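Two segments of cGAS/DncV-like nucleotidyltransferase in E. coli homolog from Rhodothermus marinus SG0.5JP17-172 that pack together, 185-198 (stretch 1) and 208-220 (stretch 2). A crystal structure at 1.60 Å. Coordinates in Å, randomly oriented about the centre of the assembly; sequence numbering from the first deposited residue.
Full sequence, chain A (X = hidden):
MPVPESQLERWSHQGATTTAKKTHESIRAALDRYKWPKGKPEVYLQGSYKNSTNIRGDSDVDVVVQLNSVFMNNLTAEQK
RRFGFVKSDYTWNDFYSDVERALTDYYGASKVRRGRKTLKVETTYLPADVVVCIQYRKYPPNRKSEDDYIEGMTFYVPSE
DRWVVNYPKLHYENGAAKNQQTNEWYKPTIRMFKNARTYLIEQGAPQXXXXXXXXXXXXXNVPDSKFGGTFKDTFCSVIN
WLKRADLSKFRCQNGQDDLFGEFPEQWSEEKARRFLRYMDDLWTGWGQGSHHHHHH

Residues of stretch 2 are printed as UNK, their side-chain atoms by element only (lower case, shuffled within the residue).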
ATOM      1  N   TRP A 185       7.105 -15.276   8.156  1.00 11.94           N
ATOM      2  CA  TRP A 185       6.311 -15.933   7.131  1.00 11.67           C
ATOM      3  C   TRP A 185       5.271 -15.026   6.488  1.00 11.49           C
ATOM      4  O   TRP A 185       4.783 -15.349   5.399  1.00 13.11           O
ATOM      5  CB  TRP A 185       5.588 -17.151   7.715  1.00 14.65           C
ATOM      6  CG  TRP A 185       6.461 -18.375   7.792  1.00 13.78           C
ATOM      7  CD1 TRP A 185       7.341 -18.699   8.791  1.00 17.82           C
ATOM      8  CD2 TRP A 185       6.553 -19.419   6.822  1.00 13.99           C
ATOM      9  NE1 TRP A 185       7.960 -19.896   8.506  1.00 17.12           N
ATOM     10  CE2 TRP A 185       7.491 -20.359   7.304  1.00 16.36           C
ATOM     11  CE3 TRP A 185       5.921 -19.662   5.599  1.00 14.84           C
ATOM     12  CZ2 TRP A 185       7.822 -21.510   6.599  1.00 18.39           C
ATOM     13  CZ3 TRP A 185       6.243 -20.815   4.904  1.00 16.37           C
ATOM     14  CH2 TRP A 185       7.185 -21.725   5.407  1.00 15.84           C
ATOM     15  N   TYR A 186       4.903 -13.920   7.139  1.00  9.54           N
ATOM     16  CA  TYR A 186       3.804 -13.106   6.626  1.00 10.71           C
ATOM     17  C   TYR A 186       4.114 -12.529   5.243  1.00 10.84           C
ATOM     18  O   TYR A 186       3.313 -12.664   4.314  1.00 10.61           O
ATOM     19  CB  TYR A 186       3.475 -11.994   7.631  1.00  9.38           C
ATOM     20  CG  TYR A 186       2.391 -11.037   7.180  1.00 10.83           C
ATOM     21  CD1 TYR A 186       1.141 -11.513   6.776  1.00  9.65           C
ATOM     22  CD2 TYR A 186       2.600  -9.658   7.177  1.00 11.12           C
ATOM     23  CE1 TYR A 186       0.149 -10.644   6.372  1.00  9.89           C
ATOM     24  CE2 TYR A 186       1.613  -8.782   6.769  1.00 10.74           C
ATOM     25  CZ  TYR A 186       0.380  -9.291   6.368  1.00 11.09           C
ATOM     26  OH  TYR A 186      -0.588  -8.406   5.955  1.00 13.30           O
ATOM     27  N   LYS A 187       5.273 -11.904   5.077  1.00 10.78           N
ATOM     28  CA  LYS A 187       5.532 -11.269   3.785  1.00 10.48           C
ATOM     29  C   LYS A 187       5.750 -12.298   2.674  1.00  9.76           C
ATOM     30  O   LYS A 187       5.214 -12.115   1.575  1.00 10.71           O
ATOM     31  CB  LYS A 187       6.724 -10.305   3.884  1.00 11.32           C
ATOM     32  CG  LYS A 187       6.492  -9.189   4.885  1.00 16.26           C
ATOM     33  CD  LYS A 187       5.235  -8.409   4.592  1.00 17.51           C
ATOM     34  CE  LYS A 187       5.088  -7.243   5.564  1.00 18.63           C
ATOM     35  NZ  LYS A 187       6.257  -6.312   5.499  1.00 17.04           N
ATOM     36  N   PRO A 188       6.507 -13.386   2.887  1.00 10.26           N
ATOM     37  CA  PRO A 188       6.560 -14.420   1.838  1.00 12.38           C
ATOM     38  C   PRO A 188       5.193 -14.963   1.482  1.00  9.39           C
ATOM     39  O   PRO A 188       4.955 -15.309   0.319  1.00 11.01           O
ATOM     40  CB  PRO A 188       7.457 -15.512   2.446  1.00 11.91           C
ATOM     41  CG  PRO A 188       8.323 -14.768   3.444  1.00 13.21           C
ATOM     42  CD  PRO A 188       7.430 -13.682   4.002  1.00 12.50           C
ATOM     43  N   THR A 189       4.284 -15.048   2.456  1.00  9.69           N
ATOM     44  CA  THR A 189       2.952 -15.564   2.161  1.00 11.13           C
ATOM     45  C   THR A 189       2.174 -14.589   1.285  1.00 12.89           C
ATOM     46  O   THR A 189       1.490 -15.006   0.342  1.00 11.20           O
ATOM     47  CB  THR A 189       2.204 -15.860   3.467  1.00 11.72           C
ATOM     48  OG1 THR A 189       2.897 -16.908   4.165  1.00 11.89           O
ATOM     49  CG2 THR A 189       0.781 -16.339   3.175  1.00 14.52           C
ATOM     50  N   ILE A 190       2.269 -13.287   1.572  1.00 11.26           N
ATOM     51  CA  ILE A 190       1.657 -12.294   0.695  1.00  9.56           C
ATOM     52  C   ILE A 190       2.169 -12.460  -0.726  1.00 10.55           C
ATOM     53  O   ILE A 190       1.396 -12.460  -1.691  1.00 11.08           O
ATOM     54  CB  ILE A 190       1.934 -10.872   1.205  1.00  8.92           C
ATOM     55  CG1 ILE A 190       1.172 -10.605   2.505  1.00 10.62           C
ATOM     56  CG2 ILE A 190       1.540  -9.851   0.144  1.00 11.61           C
ATOM     57  CD1 ILE A 190       1.602  -9.273   3.134  1.00 11.04           C
ATOM     58  N   ARG A 191       3.484 -12.610  -0.873  1.00  9.68           N
ATOM     59  CA  ARG A 191       4.047 -12.712  -2.215  1.00  8.33           C
ATOM     60  C   ARG A 191       3.590 -13.986  -2.906  1.00  9.94           C
ATOM     61  O   ARG A 191       3.295 -13.968  -4.104  1.00 10.85           O
ATOM     62  CB  ARG A 191       5.575 -12.636  -2.157  1.00  9.59           C
ATOM     63  CG  ARG A 191       6.044 -11.285  -1.589  1.00 10.36           C
ATOM     64  CD  ARG A 191       7.549 -11.076  -1.747  1.00 12.93           C
ATOM     65  NE  ARG A 191       8.314 -12.177  -1.163  1.00 11.88           N
ATOM     66  CZ  ARG A 191       8.965 -12.126  -0.001  1.00 11.29           C
ATOM     67  NH1 ARG A 191       8.997 -11.012   0.722  1.00 12.48           N
ATOM     68  NH2 ARG A 191       9.616 -13.213   0.426  1.00 14.84           N
ATOM     69  N   MET A 192       3.525 -15.094  -2.161  1.00 10.29           N
ATOM     70  CA  MET A 192       3.000 -16.345  -2.705  1.00 10.60           C
ATOM     71  C   MET A 192       1.604 -16.149  -3.283  1.00 10.72           C
ATOM     72  O   MET A 192       1.330 -16.548  -4.419  1.00 11.65           O
ATOM     73  CB  MET A 192       2.975 -17.412  -1.618  1.00 10.82           C
ATOM     74  CG  MET A 192       2.378 -18.740  -2.107  1.00 10.52           C
ATOM     75  SD  MET A 192       2.060 -19.886  -0.756  1.00 13.04           S
ATOM     76  CE  MET A 192       0.694 -19.079   0.091  1.00 16.49           C
ATOM     77  N   PHE A 193       0.712 -15.508  -2.527  1.00 10.27           N
ATOM     78  CA  PHE A 193      -0.640 -15.317  -3.037  1.00  9.39           C
ATOM     79  C   PHE A 193      -0.679 -14.316  -4.190  1.00 12.60           C
ATOM     80  O   PHE A 193      -1.454 -14.496  -5.135  1.00 11.44           O
ATOM     81  CB  PHE A 193      -1.577 -14.896  -1.907  1.00  9.71           C
ATOM     82  CG  PHE A 193      -2.016 -16.041  -1.047  1.00  9.74           C
ATOM     83  CD1 PHE A 193      -2.767 -17.083  -1.583  1.00 11.36           C
ATOM     84  CD2 PHE A 193      -1.697 -16.079   0.304  1.00 11.55           C
ATOM     85  CE1 PHE A 193      -3.176 -18.149  -0.791  1.00 12.39           C
ATOM     86  CE2 PHE A 193      -2.125 -17.133   1.111  1.00 10.92           C
ATOM     87  CZ  PHE A 193      -2.858 -18.181   0.550  1.00 12.37           C
ATOM     88  N   LYS A 194       0.141 -13.261  -4.139  1.00  9.74           N
ATOM     89  CA  LYS A 194       0.230 -12.357  -5.285  1.00  9.32           C
ATOM     90  C   LYS A 194       0.662 -13.091  -6.546  1.00  9.86           C
ATOM     91  O   LYS A 194       0.108 -12.868  -7.629  1.00 12.18           O
ATOM     92  CB  LYS A 194       1.205 -11.209  -4.990  1.00 10.33           C
ATOM     93  CG  LYS A 194       0.639 -10.130  -4.116  1.00 11.41           C
ATOM     94  CD  LYS A 194       1.722  -9.079  -3.909  1.00 16.03           C
ATOM     95  CE  LYS A 194       1.239  -7.852  -3.214  1.00 23.35           C
ATOM     96  NZ  LYS A 194       2.286  -6.802  -3.477  1.00 21.19           N
ATOM     97  N   ASN A 195       1.700 -13.921  -6.445  1.00 11.02           N
ATOM     98  CA  ASN A 195       2.142 -14.661  -7.624  1.00 11.58           C
ATOM     99  C   ASN A 195       1.126 -15.718  -8.056  1.00 11.26           C
ATOM    100  O   ASN A 195       0.979 -15.973  -9.261  1.00 12.73           O
ATOM    101  CB  ASN A 195       3.504 -15.294  -7.362  1.00 12.46           C
ATOM    102  CG  ASN A 195       4.658 -14.431  -7.861  1.00 12.70           C
ATOM    103  OD1 ASN A 195       4.618 -13.864  -8.963  1.00 14.51           O
ATOM    104  ND2 ASN A 195       5.692 -14.318  -7.043  1.00 13.53           N
ATOM    105  N   ALA A 196       0.426 -16.341  -7.106  1.00 11.72           N
ATOM    106  CA  ALA A 196      -0.646 -17.263  -7.481  1.00 11.26           C
ATOM    107  C   ALA A 196      -1.731 -16.536  -8.267  1.00 13.10           C
ATOM    108  O   ALA A 196      -2.179 -17.009  -9.318  1.00 12.64           O
ATOM    109  CB  ALA A 196      -1.223 -17.922  -6.230  1.00 11.51           C
ATOM    110  N   ARG A 197      -2.148 -15.369  -7.769  1.00 11.24           N
ATOM    111  CA  ARG A 197      -3.104 -14.519  -8.472  1.00 11.60           C
ATOM    112  C   ARG A 197      -2.622 -14.174  -9.879  1.00 14.51           C
ATOM    113  O   ARG A 197      -3.362 -14.324 -10.858  1.00 13.44           O
ATOM    114  CB  ARG A 197      -3.329 -13.244  -7.647  1.00 12.48           C
ATOM    115  CG  ARG A 197      -4.102 -12.127  -8.335  1.00 14.43           C
ATOM    116  CD  ARG A 197      -3.655 -10.780  -7.767  1.00 20.17           C
ATOM    117  NE  ARG A 197      -2.255 -10.565  -8.076  1.00 19.81           N
ATOM    118  CZ  ARG A 197      -1.495  -9.564  -7.636  1.00 15.40           C
ATOM    119  NH1 ARG A 197      -1.961  -8.605  -6.824  1.00 15.43           N
ATOM    120  NH2 ARG A 197      -0.233  -9.521  -8.028  1.00 16.27           N
ATOM    121  N   THR A 198      -1.383 -13.691  -9.996  1.00 12.05           N
ATOM    122  CA  THR A 198      -0.864 -13.251 -11.288  1.00 10.78           C
ATOM    123  C   THR A 198      -0.704 -14.420 -12.255  1.00 15.10           C
ATOM    124  O   THR A 198      -0.953 -14.274 -13.455  1.00 16.28           O
ATOM    125  CB  THR A 198       0.450 -12.503 -11.065  1.00 15.26           C
ATOM    126  OG1 THR A 198       0.152 -11.303 -10.342  1.00 16.92           O
ATOM    127  CG2 THR A 198       1.130 -12.151 -12.382  1.00 18.07           C
ATOM    128  N   UNK A 208      -8.779  -7.904 -12.029  1.00 18.77           N
ATOM    129  CA  UNK A 208      -8.907  -7.398 -10.670  1.00 17.88           C
ATOM    130  C   UNK A 208      -9.172  -8.511  -9.659  1.00 17.48           C
ATOM    131  O   UNK A 208      -9.853  -8.288  -8.656  1.00 16.47           O
ATOM    132  o   UNK A 208     -12.349  -6.089 -10.848  1.00 30.19           O
ATOM    133  c   UNK A 208     -11.364  -6.839 -11.025  1.00 26.73           C
ATOM    134  c   UNK A 208      -9.996  -6.326 -10.606  1.00 21.59           C
ATOM    135  o   UNK A 208     -11.468  -7.975 -11.534  1.00 21.58           O
ATOM    136  N   UNK A 209      -8.620  -9.701  -9.901  1.00 14.52           N
ATOM    137  CA  UNK A 209      -8.851 -10.832  -9.006  1.00 13.48           C
ATOM    138  C   UNK A 209      -8.430 -10.524  -7.571  1.00 15.78           C
ATOM    139  O   UNK A 209      -9.126 -10.894  -6.621  1.00 15.07           O
ATOM    140  c   UNK A 209      -9.657 -13.806  -8.651  1.00 15.61           C
ATOM    141  c   UNK A 209      -8.213 -13.334  -8.709  1.00 12.44           C
ATOM    142  c   UNK A 209      -8.103 -12.053  -9.535  1.00 12.04           C
ATOM    143  c   UNK A 209      -7.340 -14.373  -9.350  1.00 15.00           C
ATOM    144  N   UNK A 210      -7.302  -9.844  -7.389  1.00 13.94           N
ATOM    145  CA  UNK A 210      -6.947  -9.441  -6.033  1.00 13.76           C
ATOM    146  C   UNK A 210      -5.947  -8.296  -6.071  1.00 13.48           C
ATOM    147  O   UNK A 210      -4.733  -8.525  -6.029  1.00 14.49           O
ATOM    148  c   UNK A 210      -6.379 -10.618  -5.237  1.00 15.21           C
ATOM    149  N   UNK A 211      -6.423  -7.055  -6.155  1.00 13.91           N
ATOM    150  CA  UNK A 211      -5.505  -5.911  -6.170  1.00 16.78           C
ATOM    151  C   UNK A 211      -4.575  -5.958  -4.968  1.00 14.42           C
ATOM    152  O   UNK A 211      -4.986  -6.300  -3.857  1.00 13.12           O
ATOM    153  c   UNK A 211      -7.834  -6.646  -6.176  1.00 15.98           C
ATOM    154  c   UNK A 211      -7.767  -5.224  -6.640  1.00 19.49           C
ATOM    155  c   UNK A 211      -6.446  -4.703  -6.119  1.00 18.03           C
ATOM    156  N   UNK A 212      -3.306  -5.597  -5.199  1.00 14.16           N
ATOM    157  CA  UNK A 212      -2.250  -5.889  -4.231  1.00 12.76           C
ATOM    158  C   UNK A 212      -2.553  -5.320  -2.850  1.00 13.80           C
ATOM    159  O   UNK A 212      -2.417  -6.012  -1.834  1.00 14.62           O
ATOM    160  c   UNK A 212      -0.915  -5.342  -4.732  1.00 14.62           C
ATOM    161  o   UNK A 212      -0.474  -6.076  -5.867  1.00 17.58           O
ATOM    162  N   UNK A 213      -2.948  -4.056  -2.784  1.00 13.65           N
ATOM    163  CA  UNK A 213      -3.181  -3.458  -1.477  1.00 13.62           C
ATOM    164  C   UNK A 213      -4.311  -4.170  -0.739  1.00 13.22           C
ATOM    165  O   UNK A 213      -4.190  -4.481   0.453  1.00 13.61           O
ATOM    166  c   UNK A 213      -3.379  -0.272   1.751  1.00 17.44           C
ATOM    167  c   UNK A 213      -2.990  -0.923   0.596  1.00 16.85           C
ATOM    168  c   UNK A 213      -4.711   0.007   1.962  1.00 16.49           C
ATOM    169  c   UNK A 213      -3.475  -1.968  -1.642  1.00 13.00           C
ATOM    170  c   UNK A 213      -5.254  -0.983  -0.155  1.00 16.18           C
ATOM    171  c   UNK A 213      -5.664  -0.338   1.012  1.00 14.68           C
ATOM    172  c   UNK A 213      -3.917  -1.282  -0.374  1.00 16.63           C
ATOM    173  o   UNK A 213      -5.092   0.655   3.123  1.00 16.64           O
ATOM    174  N   UNK A 214      -5.421  -4.445  -1.436  1.00 14.03           N
ATOM    175  CA  UNK A 214      -6.542  -5.144  -0.808  1.00 13.29           C
ATOM    176  C   UNK A 214      -6.145  -6.548  -0.371  1.00 12.67           C
ATOM    177  O   UNK A 214      -6.598  -7.040   0.673  1.00 13.67           O
ATOM    178  c   UNK A 214      -9.021  -3.689  -3.274  1.00 19.56           C
ATOM    179  c   UNK A 214      -9.621  -2.479  -3.567  1.00 20.56           C
ATOM    180  c   UNK A 214      -8.937  -1.638  -1.424  1.00 21.38           C
ATOM    181  c   UNK A 214      -8.370  -3.889  -2.065  1.00 16.61           C
ATOM    182  c   UNK A 214      -7.728  -5.214  -1.769  1.00 13.55           C
ATOM    183  c   UNK A 214      -9.581  -1.452  -2.638  1.00 21.68           C
ATOM    184  c   UNK A 214      -8.332  -2.855  -1.145  1.00 16.85           C
ATOM    185  N   UNK A 215      -5.291  -7.211  -1.156  1.00 12.87           N
ATOM    186  CA  UNK A 215      -4.865  -8.561  -0.794  1.00 13.19           C
ATOM    187  C   UNK A 215      -4.004  -8.536   0.462  1.00 13.53           C
ATOM    188  O   UNK A 215      -4.168  -9.390   1.342  1.00 14.17           O
ATOM    189  c   UNK A 215      -4.681 -11.555  -1.318  1.00 12.72           C
ATOM    190  c   UNK A 215      -3.569 -10.607  -1.714  1.00 12.85           C
ATOM    191  c   UNK A 215      -4.116  -9.207  -1.965  1.00 13.48           C
ATOM    192  c   UNK A 215      -2.839 -11.087  -2.964  1.00 13.95           C
ATOM    193  N   UNK A 216      -3.097  -7.554   0.576  1.00 11.83           N
ATOM    194  CA  UNK A 216      -2.310  -7.407   1.802  1.00 11.52           C
ATOM    195  C   UNK A 216      -3.214  -7.185   3.001  1.00 15.14           C
ATOM    196  O   UNK A 216      -3.043  -7.815   4.053  1.00 12.98           O
ATOM    197  c   UNK A 216      -0.181  -6.541   0.714  1.00 19.78           C
ATOM    198  c   UNK A 216       0.992  -5.562   0.802  1.00 23.96           C
ATOM    199  o   UNK A 216       1.776  -5.569  -0.159  1.00 29.34           O
ATOM    200  o   UNK A 216       1.133  -4.781   1.787  1.00 22.09           O
ATOM    201  c   UNK A 216      -1.312  -6.249   1.675  1.00 16.69           C
ATOM    202  N   UNK A 217      -4.194  -6.289   2.859  1.00 12.77           N
ATOM    203  CA  UNK A 217      -5.114  -6.026   3.960  1.00 13.79           C
ATOM    204  C   UNK A 217      -5.915  -7.269   4.324  1.00 13.45           C
ATOM    205  O   UNK A 217      -6.151  -7.535   5.507  1.00 12.60           O
ATOM    206  s   UNK A 217      -5.242  -3.253   3.490  1.00 16.61           S
ATOM    207  c   UNK A 217      -6.056  -4.871   3.603  1.00 12.85           C
ATOM    208  N   UNK A 218      -6.351  -8.040   3.322  1.00 12.19           N
ATOM    209  CA  UNK A 218      -7.103  -9.257   3.602  1.00 11.91           C
ATOM    210  C   UNK A 218      -6.268 -10.222   4.431  1.00 11.39           C
ATOM    211  O   UNK A 218      -6.724 -10.746   5.456  1.00 12.94           O
ATOM    212  c   UNK A 218      -7.540  -9.913   2.289  1.00 10.81           C
ATOM    213  c   UNK A 218      -8.404 -11.167   2.428  1.00 12.76           C
ATOM    214  c   UNK A 218      -8.410 -11.975   1.129  1.00 11.29           C
ATOM    215  c   UNK A 218      -9.829 -10.772   2.831  1.00 15.93           C
ATOM    216  N   UNK A 219      -5.016 -10.431   4.019  1.00 10.62           N
ATOM    217  CA  UNK A 219      -4.146 -11.362   4.732  1.00 10.71           C
ATOM    218  C   UNK A 219      -3.742 -10.840   6.104  1.00  9.93           C
ATOM    219  O   UNK A 219      -3.496 -11.640   7.024  1.00 11.32           O
ATOM    220  c   UNK A 219      -2.064 -12.405   1.614  1.00 12.04           C
ATOM    221  c   UNK A 219      -3.257 -12.383   2.578  1.00 11.97           C
ATOM    222  c   UNK A 219      -2.908 -11.642   3.875  1.00 11.07           C
ATOM    223  c   UNK A 219      -3.756 -13.808   2.844  1.00 13.92           C
ATOM    224  N   UNK A 220      -3.676  -9.518   6.270  1.00 11.45           N
ATOM    225  CA  UNK A 220      -3.340  -8.957   7.572  1.00 14.70           C
ATOM    226  C   UNK A 220      -4.327  -9.397   8.644  1.00 12.71           C
ATOM    227  O   UNK A 220      -3.957  -9.537   9.818  1.00 12.72           O
ATOM    228  o   UNK A 220      -1.832  -5.124  12.422  1.00 22.55           O
ATOM    229  c   UNK A 220      -1.583  -6.775   9.199  1.00 13.74           C
ATOM    230  c   UNK A 220      -1.221  -6.216  10.403  1.00 14.89           C
ATOM    231  c   UNK A 220      -2.195  -5.682  11.215  1.00 17.65           C
ATOM    232  c   UNK A 220      -2.909  -6.804   8.796  1.00 13.28           C
ATOM    233  c   UNK A 220      -3.297  -7.430   7.485  1.00 13.23           C
ATOM    234  c   UNK A 220      -3.870  -6.263   9.632  1.00 16.98           C
ATOM    235  c   UNK A 220      -3.512  -5.702  10.844  1.00 16.84           C
TER
HETATM  236  O   HOH W   1       1.471  -7.203  -8.033  1.00 21.10           O

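Position 208 carries two carbons, the second bearing two oxygens, and makes no contact with stretch 1: Asp-208, whose oxygens are satisfied elsewhere in the structure. Position 209 has four carbons forked at the second. That is Leu-209, with CD2 lying 4.1 Å from CG of Arg-197, against the aliphatic part of the arginine.

A single carbon marks position 210. Its CB sits 3.7 Å from CD of Arg-197, and the residue is Ala-210. At 211 three carbons close a ring onto the backbone nitrogen: Pro-211, at the N-cap position, pointing away from stretch 1.

Position 212 shows one carbon, then one oxygen, and that oxygen lies 3.1 Å from NH1 of Arg-197 and 3.6 Å from CE of Lys-194. This is Ser-212, the first residue of the helix. Position 213, one carbon then a six-carbon ring bearing an oxygen, is Tyr-213; position 214, the same without the oxygen, is Phe-214. Neither touches stretch 1.

Four carbons forked at the second return at 215, directed toward stretch 1. They identify Leu-215, whose CD2 packs 3.8 Å from CG of Lys-194 and 4.1 Å from CB of Phe-193. Position 216 has three carbons, the third with two oxygens, one of them 3.6 Å from NZ of Lys-194. It is Glu-216, which forms a salt bridge there while its CG rests 3.8 Å from CG2 of Ile-190.

One carbon and one sulfur at 217 give Cys-217, facing away. Position 218, again four carbons forked at the second, is Leu-218, out of contact. Position 219 again has four carbons forked at the second, pointing toward stretch 1 and meeting Ile-190 and Phe-193. It is Leu-219: CD1 reaches CG1 of Ile-190 at 3.8 Å and CD2 of Phe-193 at 3.9 Å. Position 220 has a six-carbon ring bearing an oxygen, and its CB is 3.3 Å from OH of Tyr-186: Tyr-220.

The helix directions differ by 133° and their axes approach to 10.3 Å; the two stretches together bury 640 Å², both sides summed. Spacing sets the rule: 212, 215, 216 and 219 recur on one face and meet Tyr-186, Ile-190, Phe-193, Lys-194 and Arg-197. Leu-215 and Leu-219 supply the apolar seam, with the salt bridge beside it. Arg-197 anchors the turn before the second helix, its NH1 donating nearly straight hydrogen bonds to O of Ala-210 (2.9 Å) and OG of Ser-212 (3.1 Å), while water 1 links its NH2 (2.9 Å) to that same OG (3.1 Å).

Stretch 2 208-220: DLAPSYFLECLLY
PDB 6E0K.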